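Local coordinates for protein beta-methylmalyl-CoA dehydratase (Chloroflexus aurantiacus, PDB 4E3E) that catalyses the reversible dehydration of (2R,3S)-beta-methylmalyl-CoA to mesaconyl-CoA and water, a step of the glyoxylate assimilation cycle, at residues L174-Y185 against D343-R351; L67-P78 against R223-V231. All blocks are in the same frame, centred on the assembly; numbering follows the deposited sequence.

Interaction 1: residues L174-Y185 against D343-R351; sequences LTVPYTVSAANY and DYTVLMPRR
Leu-347 rises from the last strand of the chain into a row of side chains and backbone supplied by residues 174-185. The fold is of the hot-dog type, and strand 338-349 sits in its antiparallel sheet between strands 270-278 and 307-318. The loop that follows strand 138-149 passes over this strand with no hydrogen bond to it, so the join is made by van der Waals contact, mostly of side chains.

Traced outward, Leu-347 first meets Tyr-178: its CB lies 3.7 Å from Tyr-178 OH. CG stands beside the backbone N (chi1 -55°) and sends its two methyls to different partners. Leu-347 CD1 carries the chain on, anti to CA (chi2 176°), 3.7 Å from Thr-175 O and 4.2 Å from Pro-177 CD, and approaches the Tyr-178 ring obliquely. Leu-347 CD2 faces Val-176 CG2 at 4.2 Å, with Leu-174 CD1 a little farther off. The Tyr-178 hydroxyl has its polar partner elsewhere, in a hydrogen bond with Ser-270 OG on the neighbouring strand.

Two residues before Leu-347, Thr-345 offers its methyl rather than its hydroxyl: CG2 is 3.8 Å from Leu-174 CD1, while OG1 bonds to Asn-275 OD1. Two residues after it, Pro-349 packs against both Val-180 and Tyr-185. Val-180 CG1 is 3.9 Å from Pro-349 CB. Tyr-185, whose CG is anti to the backbone N (chi1 -166°), lays one ring face over the pyrrolidine, the side chains crossing at about a right angle, and Pro-349 CG comes within 3.6 Å of Tyr-185 CZ.

Interaction 2: residues L67-P78 against R223-V231; sequences LVFHIVFGKTVP and RLYQNTARV
His-70 CB sits on the face of the Tyr-225 ring, a CH-pi contact 3.3 Å from the ring centroid and 3° off its normal. The imidazole continues alongside the phenol, planes 41° apart, while Leu-67 CD1 meets the ring edge 3.8 Å from Tyr-225 CE1. The backbones can come this close because Gly-74 has no side chain; a CB there would collide with Tyr-225 O. Both Val-77 methyls pack on the Asn-227 amide, whose OD1 accepts from Ala-229 N in an Asx turn. Lys-75 NZ donates to Gln-226 OE1 at 2.8 Å, from above the carbonyl plane.

Beyond, Ser-255 and Tyr-249 hold the two His-70 nitrogens, and Tyr-40 OH bonds to Tyr-225 OH. A Schellman motif at Gln-226 turns the chain off helix 215-224 and against helix 65-80, the helix cradled by the hot-dog sheet; Gln-226 NE2 bonds to Ser-42 O and Ser-48 OG of the second subunit. Replacing Tyr-225 by an alanine is likely to strip the aromatic face from His-70 CB and leave Tyr-40 OH without this partner. Buried Lys-75 NZ probably has its charge stabilised by neutral oxygens: Gln-226 OE1, Thr-24 O and a water.

The two contacts lie on opposite sides of the chain's centre, 29 Å apart between centres and about 10 Å at their nearest atoms, without touching. Their segments alternate along the chain: 67-78, 174-185, 223-231, 343-351. In interaction 1 a loop lies against the sheet; interaction 2 sets helix 65-80 against the turn that leaves helix 215-224 and reaches the second subunit. Each borders residues inferred by similarity to bind substrate. The Pro-177 side chain of interaction 1 is about 3 Å from that of Val-98, whereas in interaction 2 the Leu-67 side chain lies about 4 Å from that of Ile-63, and the Phe-73 side chain about 4 Å from that of Asn-87.

Interaction 1: residues L174-Y185 against D343-R351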
loop_
_atom_site.group_PDB
_atom_site.type_symbol
_atom_site.label_atom_id
_atom_site.label_comp_id
_atom_site.label_asym_id
_atom_site.label_seq_id
_atom_site.Cartn_x
_atom_site.Cartn_y
_atom_site.Cartn_z
ATOM N N LEU A 174 11.066 -24.682 -20.340
ATOM C CA LEU A 174 10.771 -24.163 -19.000
ATOM C C LEU A 174 12.019 -24.056 -18.145
ATOM O O LEU A 174 12.820 -24.970 -18.114
ATOM C CB LEU A 174 9.762 -25.053 -18.280
ATOM C CG LEU A 174 8.392 -25.265 -18.937
ATOM C CD1 LEU A 174 7.515 -26.137 -18.056
ATOM C CD2 LEU A 174 7.699 -23.946 -19.197
ATOM N N THR A 175 12.168 -22.937 -17.446
ATOM C CA THR A 175 13.212 -22.784 -16.429
ATOM C C THR A 175 12.709 -23.392 -15.122
ATOM O O THR A 175 11.579 -23.125 -14.709
ATOM C CB THR A 175 13.586 -21.299 -16.234
ATOM O OG1 THR A 175 14.167 -20.804 -17.442
ATOM C CG2 THR A 175 14.588 -21.115 -15.108
ATOM N N VAL A 176 13.539 -24.225 -14.494
ATOM C CA VAL A 176 13.203 -24.871 -13.217
ATOM C C VAL A 176 14.309 -24.484 -12.232
ATOM O O VAL A 176 15.262 -25.241 -12.034
ATOM C CB VAL A 176 13.091 -26.415 -13.354
ATOM C CG1 VAL A 176 12.653 -27.052 -12.040
ATOM C CG2 VAL A 176 12.127 -26.794 -14.468
ATOM N N PRO A 177 14.183 -23.292 -11.620
ATOM C CA PRO A 177 15.298 -22.612 -10.947
ATOM C C PRO A 177 15.545 -23.048 -9.516
ATOM O O PRO A 177 16.464 -22.548 -8.880
ATOM C CB PRO A 177 14.847 -21.156 -10.939
ATOM C CG PRO A 177 13.336 -21.224 -10.907
ATOM C CD PRO A 177 12.927 -22.515 -11.543
ATOM N N TYR A 178 14.718 -23.946 -9.005
ATOM C CA TYR A 178 14.913 -24.450 -7.650
ATOM C C TYR A 178 14.836 -25.970 -7.627
ATOM O O TYR A 178 14.516 -26.597 -8.639
ATOM C CB TYR A 178 13.916 -23.808 -6.684
ATOM C CG TYR A 178 12.489 -23.788 -7.172
ATOM C CD1 TYR A 178 11.668 -24.895 -7.011
ATOM C CD2 TYR A 178 11.952 -22.650 -7.786
ATOM C CE1 TYR A 178 10.348 -24.878 -7.452
ATOM C CE2 TYR A 178 10.638 -22.624 -8.230
ATOM C CZ TYR A 178 9.838 -23.741 -8.061
ATOM O OH TYR A 178 8.519 -23.728 -8.490
ATOM N N THR A 179 15.154 -26.555 -6.477
ATOM C CA THR A 179 15.226 -28.000 -6.334
ATOM C C THR A 179 14.493 -28.417 -5.079
ATOM O O THR A 179 14.587 -27.748 -4.053
ATOM C CB THR A 179 16.685 -28.461 -6.197
ATOM O OG1 THR A 179 17.434 -27.967 -7.310
ATOM C CG2 THR A 179 16.766 -29.982 -6.182
ATOM N N VAL A 180 13.789 -29.540 -5.155
ATOM C CA VAL A 180 13.008 -30.035 -4.033
ATOM C C VAL A 180 13.542 -31.387 -3.589
ATOM O O VAL A 180 13.828 -32.241 -4.422
ATOM C CB VAL A 180 11.527 -30.210 -4.425
ATOM C CG1 VAL A 180 10.727 -30.765 -3.259
ATOM C CG2 VAL A 180 10.939 -28.892 -4.868
ATOM N N SER A 181 13.686 -31.587 -2.284
ATOM C CA SER A 181 13.799 -32.953 -1.776
ATOM C C SER A 181 12.784 -33.157 -0.677
ATOM O O SER A 181 12.505 -32.235 0.097
ATOM C CB SER A 181 15.216 -33.285 -1.301
ATOM O OG SER A 181 15.620 -32.430 -0.253
ATOM N N ALA A 182 12.211 -34.358 -0.637
ATOM C CA ALA A 182 11.284 -34.756 0.418
ATOM C C ALA A 182 11.852 -34.430 1.798
ATOM O O ALA A 182 11.144 -33.917 2.668
ATOM C CB ALA A 182 10.982 -36.242 0.307
ATOM N N ALA A 183 13.142 -34.702 1.973
ATOM C CA ALA A 183 13.839 -34.493 3.243
ATOM C C ALA A 183 13.857 -33.027 3.681
ATOM O O ALA A 183 14.244 -32.712 4.804
ATOM C CB ALA A 183 15.260 -35.035 3.151
ATOM N N ASN A 184 13.417 -32.143 2.797
ATOM C CA ASN A 184 13.599 -30.715 2.982
ATOM C C ASN A 184 12.372 -29.907 2.557
ATOM O O ASN A 184 12.455 -28.683 2.401
ATOM C CB ASN A 184 14.819 -30.269 2.169
ATOM C CG ASN A 184 15.600 -29.152 2.834
ATOM O OD1 ASN A 184 15.715 -29.095 4.060
ATOM N ND2 ASN A 184 16.161 -28.265 2.020
ATOM N N TYR A 185 11.241 -30.584 2.363
ATOM C CA TYR A 185 10.013 -29.898 1.917
ATOM C C TYR A 185 8.894 -30.005 2.950
ATOM O O TYR A 185 8.294 -31.069 3.118
ATOM C CB TYR A 185 9.541 -30.443 0.559
ATOM C CG TYR A 185 8.498 -29.575 -0.100
ATOM C CD1 TYR A 185 8.867 -28.444 -0.822
ATOM C CD2 TYR A 185 7.138 -29.875 0.003
ATOM C CE1 TYR A 185 7.920 -27.636 -1.422
ATOM C CE2 TYR A 185 6.180 -29.070 -0.597
ATOM C CZ TYR A 185 6.582 -27.950 -1.304
ATOM O OH TYR A 185 5.656 -27.139 -1.914
ATOM N N ASP A 343 -4.505 -19.820 -19.349
ATOM C CA ASP A 343 -3.941 -21.141 -19.602
ATOM C C ASP A 343 -2.441 -20.992 -19.394
ATOM O O ASP A 343 -1.780 -20.230 -20.098
ATOM C CB ASP A 343 -4.307 -21.548 -21.058
ATOM C CG ASP A 343 -3.528 -22.766 -21.600
ATOM O OD1 ASP A 343 -2.624 -23.367 -20.953
ATOM O OD2 ASP A 343 -3.838 -23.133 -22.747
ATOM N N TYR A 344 -1.900 -21.708 -18.415
ATOM C CA TYR A 344 -0.534 -21.495 -17.995
ATOM C C TYR A 344 0.030 -22.790 -17.459
ATOM O O TYR A 344 -0.683 -23.796 -17.335
ATOM C CB TYR A 344 -0.453 -20.371 -16.935
ATOM C CG TYR A 344 -1.279 -20.627 -15.684
ATOM C CD1 TYR A 344 -2.679 -20.652 -15.743
ATOM C CD2 TYR A 344 -0.664 -20.871 -14.443
ATOM C CE1 TYR A 344 -3.447 -20.893 -14.612
ATOM C CE2 TYR A 344 -1.430 -21.116 -13.300
ATOM C CZ TYR A 344 -2.831 -21.120 -13.395
ATOM O OH TYR A 344 -3.610 -21.360 -12.274
ATOM N N THR A 345 1.315 -22.765 -17.152
ATOM C CA THR A 345 2.017 -23.942 -16.693
ATOM C C THR A 345 2.704 -23.653 -15.361
ATOM O O THR A 345 3.480 -22.678 -15.227
ATOM C CB THR A 345 3.049 -24.395 -17.732
ATOM O OG1 THR A 345 2.373 -24.716 -18.954
ATOM C CG2 THR A 345 3.811 -25.627 -17.249
ATOM N N VAL A 346 2.416 -24.508 -14.381
ATOM C CA VAL A 346 2.986 -24.369 -13.046
ATOM C C VAL A 346 4.009 -25.469 -12.819
ATOM O O VAL A 346 3.984 -26.516 -13.484
ATOM C CB VAL A 346 1.903 -24.435 -11.951
ATOM C CG1 VAL A 346 0.921 -23.272 -12.100
ATOM C CG2 VAL A 346 1.158 -25.779 -12.009
ATOM N N LEU A 347 4.928 -25.224 -11.898
ATOM C CA LEU A 347 5.832 -26.257 -11.430
ATOM C C LEU A 347 5.310 -26.735 -10.077
ATOM O O LEU A 347 4.856 -25.915 -9.272
ATOM C CB LEU A 347 7.261 -25.715 -11.288
ATOM C CG LEU A 347 7.909 -25.043 -12.508
ATOM C CD1 LEU A 347 9.275 -24.474 -12.146
ATOM C CD2 LEU A 347 8.029 -26.010 -13.680
HETATM N N MSE A 348 5.379 -28.044 -9.826
HETATM C CA MSE A 348 4.942 -28.620 -8.542
HETATM C C MSE A 348 5.889 -29.719 -8.108
HETATM O O MSE A 348 6.282 -30.548 -8.927
HETATM C CB MSE A 348 3.523 -29.168 -8.710
HETATM C CG MSE A 348 3.017 -29.818 -7.423
HETATM SE SE MSE A 348 1.095 -30.278 -7.539
HETATM C CE MSE A 348 0.147 -28.545 -7.763
ATOM N N PRO A 349 6.254 -29.762 -6.808
ATOM C CA PRO A 349 7.098 -30.850 -6.327
ATOM C C PRO A 349 6.456 -32.210 -6.578
ATOM O O PRO A 349 5.218 -32.346 -6.539
ATOM C CB PRO A 349 7.178 -30.601 -4.824
ATOM C CG PRO A 349 6.892 -29.152 -4.667
ATOM C CD PRO A 349 5.893 -28.828 -5.724
ATOM N N ARG A 350 7.298 -33.196 -6.841
ATOM C CA ARG A 350 6.864 -34.593 -7.016
ATOM C C ARG A 350 7.142 -35.441 -5.771
ATOM O O ARG A 350 8.018 -35.109 -4.970
ATOM C CB ARG A 350 7.582 -35.216 -8.205
ATOM C CG ARG A 350 7.188 -34.617 -9.539
ATOM C CD ARG A 350 7.938 -35.273 -10.693
ATOM N NE ARG A 350 7.861 -36.737 -10.676
ATOM C CZ ARG A 350 8.227 -37.521 -11.686
ATOM N NH1 ARG A 350 8.694 -37.002 -12.813
ATOM N NH2 ARG A 350 8.122 -38.840 -11.572
ATOM N N ARG A 351 6.402 -36.533 -5.607
ATOM C CA ARG A 351 6.673 -37.445 -4.496
ATOM C C ARG A 351 8.003 -38.174 -4.700
ATOM O O ARG A 351 8.342 -38.557 -5.819
ATOM C CB ARG A 351 5.529 -38.432 -4.295
ATOM C CG ARG A 351 5.620 -39.190 -2.976
ATOM C CD ARG A 351 4.268 -39.694 -2.516
ATOM N NE ARG A 351 3.408 -38.608 -2.074
ATOM C CZ ARG A 351 2.295 -38.226 -2.687
ATOM N NH1 ARG A 351 1.879 -38.852 -3.791
ATOM N NH2 ARG A 351 1.598 -37.224 -2.181
#

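Interaction 2: residues L67-P78 against R223-V231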
loop_
_atom_site.group_PDB
_atom_site.type_symbol
_atom_site.label_atom_id
_atom_site.label_comp_id
_atom_site.label_asym_id
_atom_site.label_seq_id
_atom_site.Cartn_x
_atom_site.Cartn_y
_atom_site.Cartn_z
ATOM N N LEU A 67 3.929 -10.683 -10.596
ATOM C CA LEU A 67 4.430 -9.326 -10.331
ATOM C C LEU A 67 5.463 -8.934 -11.409
ATOM O O LEU A 67 5.389 -7.826 -11.969
ATOM C CB LEU A 67 5.005 -9.187 -8.911
ATOM C CG LEU A 67 5.609 -7.834 -8.482
ATOM C CD1 LEU A 67 4.657 -6.655 -8.745
ATOM C CD2 LEU A 67 6.030 -7.891 -7.005
ATOM N N VAL A 68 6.400 -9.846 -11.700
ATOM C CA VAL A 68 7.316 -9.685 -12.833
ATOM C C VAL A 68 6.544 -9.424 -14.142
ATOM O O VAL A 68 6.854 -8.480 -14.892
ATOM C CB VAL A 68 8.239 -10.910 -13.022
ATOM C CG1 VAL A 68 9.040 -10.790 -14.325
ATOM C CG2 VAL A 68 9.193 -11.065 -11.834
ATOM N N PHE A 69 5.546 -10.257 -14.415
ATOM C CA PHE A 69 4.742 -10.091 -15.626
ATOM C C PHE A 69 4.085 -8.705 -15.756
ATOM O O PHE A 69 4.242 -8.047 -16.803
ATOM C CB PHE A 69 3.735 -11.228 -15.766
ATOM C CG PHE A 69 2.816 -11.082 -16.939
ATOM C CD1 PHE A 69 3.197 -11.533 -18.204
ATOM C CD2 PHE A 69 1.579 -10.488 -16.782
ATOM C CE1 PHE A 69 2.345 -11.400 -19.286
ATOM C CE2 PHE A 69 0.721 -10.352 -17.867
ATOM C CZ PHE A 69 1.110 -10.802 -19.122
ATOM N N HIS A 70 3.365 -8.261 -14.718
ATOM C CA HIS A 70 2.671 -6.963 -14.758
ATOM C C HIS A 70 3.592 -5.776 -14.902
ATOM O O HIS A 70 3.268 -4.796 -15.557
ATOM C CB HIS A 70 1.774 -6.783 -13.540
ATOM C CG HIS A 70 0.729 -7.857 -13.397
ATOM N ND1 HIS A 70 0.033 -8.329 -14.454
ATOM C CD2 HIS A 70 0.281 -8.560 -12.282
ATOM C CE1 HIS A 70 -0.825 -9.281 -14.037
ATOM N NE2 HIS A 70 -0.675 -9.422 -12.709
ATOM N N ILE A 71 4.768 -5.864 -14.303
ATOM C CA ILE A 71 5.760 -4.807 -14.456
ATOM C C ILE A 71 6.312 -4.733 -15.891
ATOM O O ILE A 71 6.355 -3.642 -16.473
ATOM C CB ILE A 71 6.863 -4.915 -13.383
ATOM C CG1 ILE A 71 6.259 -4.513 -12.018
ATOM C CG2 ILE A 71 8.056 -4.014 -13.733
ATOM C CD1 ILE A 71 7.143 -4.803 -10.836
ATOM N N VAL A 72 6.714 -5.882 -16.452
ATOM C CA VAL A 72 7.165 -5.969 -17.852
ATOM C C VAL A 72 6.050 -5.467 -18.793
ATOM O O VAL A 72 6.280 -4.595 -19.656
ATOM C CB VAL A 72 7.641 -7.401 -18.205
ATOM C CG1 VAL A 72 7.819 -7.570 -19.717
ATOM C CG2 VAL A 72 8.975 -7.703 -17.504
ATOM N N PHE A 73 4.844 -5.987 -18.597
ATOM C CA PHE A 73 3.666 -5.543 -19.363
ATOM C C PHE A 73 3.424 -4.043 -19.229
ATOM O O PHE A 73 3.250 -3.344 -20.239
ATOM C CB PHE A 73 2.433 -6.349 -18.939
ATOM C CG PHE A 73 1.166 -6.030 -19.708
ATOM C CD1 PHE A 73 0.429 -4.879 -19.447
ATOM C CD2 PHE A 73 0.668 -6.936 -20.657
ATOM C CE1 PHE A 73 -0.773 -4.620 -20.134
ATOM C CE2 PHE A 73 -0.520 -6.685 -21.332
ATOM C CZ PHE A 73 -1.247 -5.521 -21.076
ATOM N N GLY A 74 3.409 -3.544 -17.995
ATOM C CA GLY A 74 3.177 -2.119 -17.746
ATOM C C GLY A 74 4.105 -1.180 -18.509
ATOM O O GLY A 74 3.658 -0.169 -19.035
ATOM N N LYS A 75 5.398 -1.509 -18.563
ATOM C CA LYS A 75 6.369 -0.714 -19.322
ATOM C C LYS A 75 6.008 -0.550 -20.798
ATOM O O LYS A 75 6.370 0.460 -21.415
ATOM C CB LYS A 75 7.768 -1.339 -19.275
ATOM C CG LYS A 75 8.267 -1.701 -17.904
ATOM C CD LYS A 75 8.473 -0.464 -17.093
ATOM C CE LYS A 75 7.716 -0.528 -15.780
ATOM N NZ LYS A 75 7.907 0.864 -15.321
ATOM N N THR A 76 5.326 -1.548 -21.358
ATOM C CA THR A 76 5.023 -1.562 -22.794
ATOM C C THR A 76 3.777 -0.742 -23.087
ATOM O O THR A 76 3.557 -0.318 -24.233
ATOM C CB THR A 76 4.790 -2.994 -23.354
ATOM O OG1 THR A 76 3.479 -3.481 -22.986
ATOM C CG2 THR A 76 5.863 -3.944 -22.890
ATOM N N VAL A 77 2.970 -0.514 -22.055
ATOM C CA VAL A 77 1.660 0.150 -22.251
ATOM C C VAL A 77 1.720 1.535 -22.951
ATOM O O VAL A 77 0.959 1.771 -23.913
ATOM C CB VAL A 77 0.833 0.178 -20.950
ATOM C CG1 VAL A 77 -0.422 1.049 -21.102
ATOM C CG2 VAL A 77 0.444 -1.248 -20.557
ATOM N N PRO A 78 2.616 2.447 -22.496
ATOM C CA PRO A 78 2.677 3.768 -23.156
ATOM C C PRO A 78 2.858 3.689 -24.684
ATOM O O PRO A 78 2.226 4.457 -25.409
ATOM C CB PRO A 78 3.906 4.427 -22.500
ATOM C CG PRO A 78 4.011 3.766 -21.162
ATOM C CD PRO A 78 3.656 2.326 -21.448
ATOM N N ARG A 223 -0.879 1.338 -10.733
ATOM C CA ARG A 223 0.206 2.320 -10.507
ATOM C C ARG A 223 1.502 1.658 -10.080
ATOM O O ARG A 223 2.604 2.122 -10.449
ATOM C CB ARG A 223 -0.208 3.389 -9.487
ATOM C CG ARG A 223 -1.149 4.444 -10.070
ATOM C CD ARG A 223 -1.814 5.266 -8.975
ATOM N NE ARG A 223 -2.371 6.493 -9.517
ATOM C CZ ARG A 223 -3.424 7.143 -9.030
ATOM N NH1 ARG A 223 -4.075 6.688 -7.960
ATOM N NH2 ARG A 223 -3.830 8.261 -9.629
ATOM N N LEU A 224 1.391 0.576 -9.310
ATOM C CA LEU A 224 2.586 -0.175 -8.893
ATOM C C LEU A 224 3.312 -0.674 -10.148
ATOM O O LEU A 224 4.552 -0.706 -10.200
ATOM C CB LEU A 224 2.211 -1.348 -7.974
ATOM C CG LEU A 224 3.369 -2.228 -7.474
ATOM C CD1 LEU A 224 4.273 -1.448 -6.524
ATOM C CD2 LEU A 224 2.858 -3.493 -6.799
ATOM N N TYR A 225 2.518 -1.039 -11.160
ATOM C CA TYR A 225 3.036 -1.538 -12.433
ATOM C C TYR A 225 3.475 -0.400 -13.359
ATOM O O TYR A 225 4.046 -0.663 -14.433
ATOM C CB TYR A 225 1.991 -2.432 -13.143
ATOM C CG TYR A 225 1.402 -3.504 -12.231
ATOM C CD1 TYR A 225 2.208 -4.165 -11.272
ATOM C CD2 TYR A 225 0.066 -3.855 -12.329
ATOM C CE1 TYR A 225 1.669 -5.125 -10.422
ATOM C CE2 TYR A 225 -0.489 -4.825 -11.499
ATOM C CZ TYR A 225 0.309 -5.444 -10.553
ATOM O OH TYR A 225 -0.246 -6.382 -9.746
ATOM N N GLN A 226 3.222 0.850 -12.941
ATOM C CA GLN A 226 3.486 2.040 -13.781
ATOM C C GLN A 226 2.813 1.846 -15.168
ATOM O O GLN A 226 3.363 2.143 -16.235
ATOM C CB GLN A 226 4.991 2.343 -13.817
ATOM C CG GLN A 226 5.504 2.884 -12.469
ATOM C CD GLN A 226 7.010 2.783 -12.367
ATOM O OE1 GLN A 226 7.570 1.735 -12.656
ATOM N NE2 GLN A 226 7.679 3.884 -11.987
ATOM N N ASN A 227 1.608 1.294 -15.102
ATOM C CA ASN A 227 0.756 1.033 -16.260
ATOM C C ASN A 227 -0.171 2.237 -16.343
ATOM O O ASN A 227 -0.844 2.572 -15.375
ATOM C CB ASN A 227 -0.003 -0.297 -16.042
ATOM C CG ASN A 227 -1.106 -0.571 -17.085
ATOM O OD1 ASN A 227 -1.673 0.335 -17.684
ATOM N ND2 ASN A 227 -1.414 -1.854 -17.286
ATOM N N THR A 228 -0.174 2.913 -17.488
ATOM C CA THR A 228 -0.853 4.204 -17.599
ATOM C C THR A 228 -2.165 4.195 -18.363
ATOM O O THR A 228 -2.675 5.278 -18.624
ATOM C CB THR A 228 0.008 5.236 -18.340
ATOM O OG1 THR A 228 0.270 4.750 -19.668
ATOM C CG2 THR A 228 1.347 5.468 -17.616
ATOM N N ALA A 229 -2.672 3.025 -18.774
ATOM C CA ALA A 229 -3.866 2.983 -19.636
ATOM C C ALA A 229 -4.990 3.735 -18.951
ATOM O O ALA A 229 -5.242 3.540 -17.771
ATOM C CB ALA A 229 -4.284 1.542 -19.987
ATOM N N ARG A 230 -5.665 4.582 -19.711
ATOM C CA ARG A 230 -6.542 5.626 -19.165
ATOM C C ARG A 230 -7.925 5.130 -18.726
ATOM O O ARG A 230 -8.571 5.749 -17.860
ATOM C CB ARG A 230 -6.641 6.789 -20.168
ATOM C CG ARG A 230 -5.300 7.488 -20.406
ATOM C CD ARG A 230 -5.165 8.226 -21.738
ATOM N NE ARG A 230 -3.887 8.951 -21.736
ATOM C CZ ARG A 230 -3.310 9.543 -22.780
ATOM N NH1 ARG A 230 -3.880 9.534 -23.982
ATOM N NH2 ARG A 230 -2.141 10.157 -22.610
ATOM N N VAL A 231 -8.378 4.021 -19.314
ATOM C CA VAL A 231 -9.641 3.388 -18.895
ATOM C C VAL A 231 -9.627 2.949 -17.418
ATOM O O VAL A 231 -10.684 2.791 -16.823
ATOM C CB VAL A 231 -10.057 2.183 -19.797
ATOM C CG1 VAL A 231 -10.399 2.651 -21.210
ATOM C CG2 VAL A 231 -8.980 1.090 -19.808
HETATM O O HOH W 1 0.742 -3.938 -16.054
HETATM O O HOH W 2 5.949 2.008 -17.054
#